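Local coordinates for DUF2442 domain-containing protein (Nitrosomonas europaea, PDB 2AUW) that is of unknown function but carries a DUF2442 region and may bind DNA, at residues T24-G29 / N78-A83; L32-G37 / K84-E89. One frame throughout, in Å; residues are numbered along the deposited sequence.

Contact 1: residues T24-G29 / N78-A83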
# COMPACT_ATOMS: atom_id res chain seq x y z
N THR B 24 -8.42 21.81 14.69
CA THR B 24 -8.60 20.81 13.61
C THR B 24 -8.72 19.45 14.27
O THR B 24 -7.95 19.14 15.16
CB THR B 24 -7.42 20.82 12.60
OG1 THR B 24 -6.18 20.67 13.32
CG2 THR B 24 -7.41 22.15 11.83
N THR B 25 -9.69 18.66 13.82
CA THR B 25 -9.88 17.29 14.32
C THR B 25 -9.64 16.32 13.16
O THR B 25 -10.07 16.56 12.03
CB THR B 25 -11.30 17.08 14.91
OG1 THR B 25 -11.58 18.11 15.87
CG2 THR B 25 -11.40 15.72 15.57
N TRP B 26 -8.99 15.22 13.48
CA TRP B 26 -8.48 14.29 12.48
C TRP B 26 -8.96 12.86 12.76
O TRP B 26 -9.21 12.51 13.90
CB TRP B 26 -6.95 14.35 12.44
CG TRP B 26 -6.45 15.79 12.23
CD1 TRP B 26 -6.27 16.74 13.21
CD2 TRP B 26 -6.13 16.42 10.99
NE1 TRP B 26 -5.84 17.93 12.65
CE2 TRP B 26 -5.75 17.77 11.29
CE3 TRP B 26 -6.12 15.99 9.65
CZ2 TRP B 26 -5.35 18.68 10.29
CZ3 TRP B 26 -5.71 16.91 8.64
CH2 TRP B 26 -5.33 18.24 8.98
N SER B 27 -9.03 12.04 11.70
CA SER B 27 -9.32 10.60 11.81
C SER B 27 -8.33 9.79 12.67
O SER B 27 -8.59 8.60 12.97
CB SER B 27 -9.35 10.00 10.40
OG SER B 27 -8.03 9.96 9.89
N THR B 28 -7.22 10.41 13.08
CA THR B 28 -6.25 9.81 13.99
C THR B 28 -6.68 9.92 15.45
O THR B 28 -6.00 9.39 16.34
CB THR B 28 -4.90 10.53 13.92
OG1 THR B 28 -5.14 11.92 14.14
CG2 THR B 28 -4.22 10.33 12.52
N GLY B 29 -7.76 10.64 15.69
CA GLY B 29 -8.19 11.01 17.04
C GLY B 29 -7.63 12.36 17.52
O GLY B 29 -8.20 12.97 18.43
N ASN B 78 -0.83 20.14 4.41
CA ASN B 78 -0.02 21.29 4.87
C ASN B 78 -0.50 21.78 6.22
O ASN B 78 0.29 22.06 7.10
CB ASN B 78 -0.07 22.44 3.85
CG ASN B 78 0.26 21.97 2.44
OD1 ASN B 78 1.25 21.28 2.23
ND2 ASN B 78 -0.61 22.28 1.50
N VAL B 79 -1.82 21.89 6.40
CA VAL B 79 -2.36 22.37 7.70
C VAL B 79 -1.93 21.46 8.84
O VAL B 79 -1.49 21.92 9.89
CB VAL B 79 -3.89 22.55 7.70
CG1 VAL B 79 -4.35 22.87 9.13
CG2 VAL B 79 -4.26 23.70 6.74
N TYR B 80 -2.02 20.14 8.60
CA TYR B 80 -1.53 19.17 9.59
C TYR B 80 -0.04 19.40 9.94
O TYR B 80 0.33 19.48 11.13
CB TYR B 80 -1.79 17.75 9.04
CG TYR B 80 -1.59 16.65 10.02
CD1 TYR B 80 -2.65 16.23 10.87
CD2 TYR B 80 -0.38 15.99 10.10
CE1 TYR B 80 -2.47 15.19 11.76
CE2 TYR B 80 -0.19 14.95 11.01
CZ TYR B 80 -1.25 14.57 11.84
OH TYR B 80 -1.02 13.53 12.70
N ALA B 81 0.80 19.50 8.91
CA ALA B 81 2.24 19.79 9.10
C ALA B 81 2.49 21.06 9.93
O ALA B 81 3.35 21.05 10.84
CB ALA B 81 2.94 19.91 7.76
N TRP B 82 1.75 22.12 9.63
CA TRP B 82 1.94 23.41 10.35
C TRP B 82 1.55 23.25 11.80
O TRP B 82 2.19 23.83 12.69
CB TRP B 82 1.10 24.53 9.74
CG TRP B 82 1.32 24.74 8.29
CD1 TRP B 82 2.41 24.33 7.58
CD2 TRP B 82 0.46 25.40 7.37
NE1 TRP B 82 2.27 24.68 6.26
CE2 TRP B 82 1.08 25.34 6.10
CE3 TRP B 82 -0.79 26.04 7.48
CZ2 TRP B 82 0.50 25.88 4.95
CZ3 TRP B 82 -1.35 26.59 6.34
CH2 TRP B 82 -0.71 26.49 5.08
N ALA B 83 0.50 22.46 12.04
CA ALA B 83 0.02 22.25 13.40
C ALA B 83 1.11 21.55 14.19
O ALA B 83 1.43 21.93 15.35
CB ALA B 83 -1.29 21.43 13.40

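Contact 2: residues L32-G37 / K84-E89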
# COMPACT_ATOMS: atom_id res chain seq x y z
N LEU B 32 -5.92 19.27 17.07
CA LEU B 32 -4.71 20.10 16.99
C LEU B 32 -5.10 21.52 16.65
O LEU B 32 -5.92 21.75 15.77
CB LEU B 32 -3.76 19.57 15.90
CG LEU B 32 -3.39 18.09 15.89
CD1 LEU B 32 -2.60 17.77 14.64
CD2 LEU B 32 -2.59 17.78 17.13
N GLU B 33 -4.49 22.47 17.32
CA GLU B 33 -4.72 23.87 17.00
C GLU B 33 -3.55 24.39 16.18
O GLU B 33 -2.43 23.89 16.26
CB GLU B 33 -4.92 24.72 18.28
CG GLU B 33 -6.22 24.35 19.08
CD GLU B 33 -6.43 25.19 20.35
OE1 GLU B 33 -5.72 26.20 20.56
OE2 GLU B 33 -7.34 24.83 21.15
N VAL B 34 -3.83 25.41 15.39
CA VAL B 34 -2.80 25.91 14.47
C VAL B 34 -3.11 27.36 14.12
O VAL B 34 -4.27 27.72 13.83
CB VAL B 34 -2.77 25.04 13.19
CG1 VAL B 34 -4.10 25.10 12.46
CG2 VAL B 34 -1.57 25.46 12.25
N ASP B 35 -2.06 28.18 14.10
CA ASP B 35 -2.21 29.58 13.69
C ASP B 35 -1.95 29.68 12.20
O ASP B 35 -0.96 29.10 11.69
CB ASP B 35 -1.21 30.44 14.46
CG ASP B 35 -1.55 31.92 14.41
OD1 ASP B 35 -1.50 32.52 13.34
OD2 ASP B 35 -1.89 32.47 15.47
N VAL B 36 -2.83 30.36 11.49
CA VAL B 36 -2.66 30.59 10.05
C VAL B 36 -2.51 32.08 9.71
O VAL B 36 -2.55 32.43 8.55
CB VAL B 36 -3.78 29.96 9.17
CG1 VAL B 36 -3.71 28.43 9.22
CG2 VAL B 36 -5.19 30.47 9.61
N GLY B 37 -2.38 32.93 10.73
CA GLY B 37 -2.33 34.39 10.55
C GLY B 37 -1.14 34.84 9.70
O GLY B 37 -1.28 35.67 8.80
N LYS B 84 1.71 20.51 13.58
CA LYS B 84 2.82 19.78 14.25
C LYS B 84 4.03 20.70 14.51
O LYS B 84 4.57 20.77 15.64
CB LYS B 84 3.25 18.56 13.43
CG LYS B 84 2.20 17.42 13.41
CD LYS B 84 1.64 17.18 14.81
CE LYS B 84 0.54 16.12 14.83
NZ LYS B 84 1.20 14.83 14.99
N GLU B 85 4.45 21.41 13.47
CA GLU B 85 5.61 22.31 13.54
C GLU B 85 5.42 23.40 14.60
O GLU B 85 6.32 23.65 15.44
CB GLU B 85 5.86 22.87 12.14
CG GLU B 85 6.39 21.80 11.15
CD GLU B 85 6.31 22.23 9.70
OE1 GLU B 85 6.11 23.45 9.48
OE2 GLU B 85 6.45 21.38 8.78
N GLN B 86 4.24 23.98 14.65
CA GLN B 86 3.93 25.00 15.66
C GLN B 86 3.92 24.46 17.09
O GLN B 86 4.07 25.24 18.04
CB GLN B 86 2.62 25.71 15.34
CG GLN B 86 2.68 26.61 14.13
CD GLN B 86 1.35 27.23 13.83
OE1 GLN B 86 0.48 27.33 14.70
NE2 GLN B 86 1.16 27.64 12.58
N ALA B 87 3.75 23.15 17.26
CA ALA B 87 3.83 22.52 18.58
C ALA B 87 5.26 22.05 18.91
O ALA B 87 5.50 21.43 19.94
CB ALA B 87 2.83 21.38 18.69
N GLY B 88 6.20 22.37 18.03
CA GLY B 88 7.59 21.97 18.20
C GLY B 88 7.89 20.52 17.88
O GLY B 88 8.93 19.99 18.29
N GLU B 89 6.97 19.87 17.16
CA GLU B 89 7.14 18.49 16.73
C GLU B 89 7.64 18.42 15.28
O GLU B 89 7.53 19.39 14.53
CB GLU B 89 5.83 17.73 16.90
CG GLU B 89 5.48 17.60 18.37
CD GLU B 89 4.04 17.35 18.63
OE1 GLU B 89 3.72 17.02 19.80
OE2 GLU B 89 3.22 17.47 17.69

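Contact 1: residues T24-G29 / N78-A83
Thr24 OG1 is gripped twice beside the helix that Thr24 touches. Trp26 NE1 donates to it at 2.8 Å, with the oxygen tilted out of the indole plane by 22°. Leu32 O, on the neighbouring strand, is its second partner. Here strand 21-26 of a three-stranded antiparallel sheet faces helix 76-86, and the axes of the two short segments pass 10.6 Å apart. Thr24 and Trp26, two residues apart, both look toward the helix. Thr24 CG2 meets Val79 CG1 at 4.1 Å. The same Val79 methyl lies at the edge of the indole, near its plane.

The main contact is a T-shaped pair. Tyr80 sends its ring edge onto an indole face, with planes at 80° and the two six-membered rings 4.8 Å apart between centroids. Tyr80 CD1 sits 3.3 Å above the indole plane, over its centre. The tyrosine ring gets there because CG is anti to the backbone N (chi1 -169°). Tyr80 OH extends past the indole to Glu30 OE1, which also bonds Thr28 OG1. Leu11 and Pro9 add further contacts to the indole, and Phe7 makes another edge-to-face pair with Tyr80. With an alanine in place of Trp26, the face under the Tyr80 ring edge would be lost, which would probably open a gap there and leave Thr24 OG1 without its N-H donor. Near the helix backbone the indole touches with its far corner: Trp26 CH2 lies 3.6 Å from Tyr80 CB.

Contact 2: residues L32-G37 / K84-E89
Gln86 places its side-chain amide against the backbone of Asp35 and bonds it twice. Asp35 N donates to Gln86 OE1 at 2.7 Å, almost straight at 174°. Gln86 NE2 donates to Asp35 O, also at 2.7 Å. Each oxygen is met on a lone pair in its carbonyl plane, so the two bonds fix the rotation of the amide. The glutamine reaches the strand because its chain runs extended beyond CG (chi2 177°). The Val34 side chain crosses that of Gln86 at about a right angle, and its CG2 lies 3.5 Å from Gln86 NE2.

Further along, Leu32 CD1 touches Lys84 CE at 3.6 Å. Lys84 starts out away from the strand at CB. The bend at chi2 (-45°) brings CE back to Leu32; the bend at chi4 turns NZ to Glu30 OE2, its salt-bridge partner. Leu32 and Val34 also pack on Ala83, one turn or less back in the helix.

A Schellman motif closes the helix, with Gly88 at positive phi. Strand 31-35 is an outermost strand of its sheet within this chain. Gln86 uses the N-H and C=O of one residue there, as an adjoining antiparallel strand would: side-chain mimicry of edge-strand pairing.

The centres of contacts 1 and 2 lie 9 Å apart. Both use helix 76-86: contact 1 takes its middle turns and contact 2 its C-terminal end. On the sheet side they use neighbouring antiparallel strands, 21-26 and 31-35. Along the chain the order is 24-29, 32-37, 78-83, 84-89, so the two contacts interlock. They also touch directly. Trp26 NE1 is 3.8 Å from Leu32 CD1, and Val34 CG2 packs against Trp82 CB. One helix thus packs on two successive strands, and the segments of each contact lie nearly fifty residues apart. Contact 1 is buried, while contact 2 runs out to the more exposed helix end.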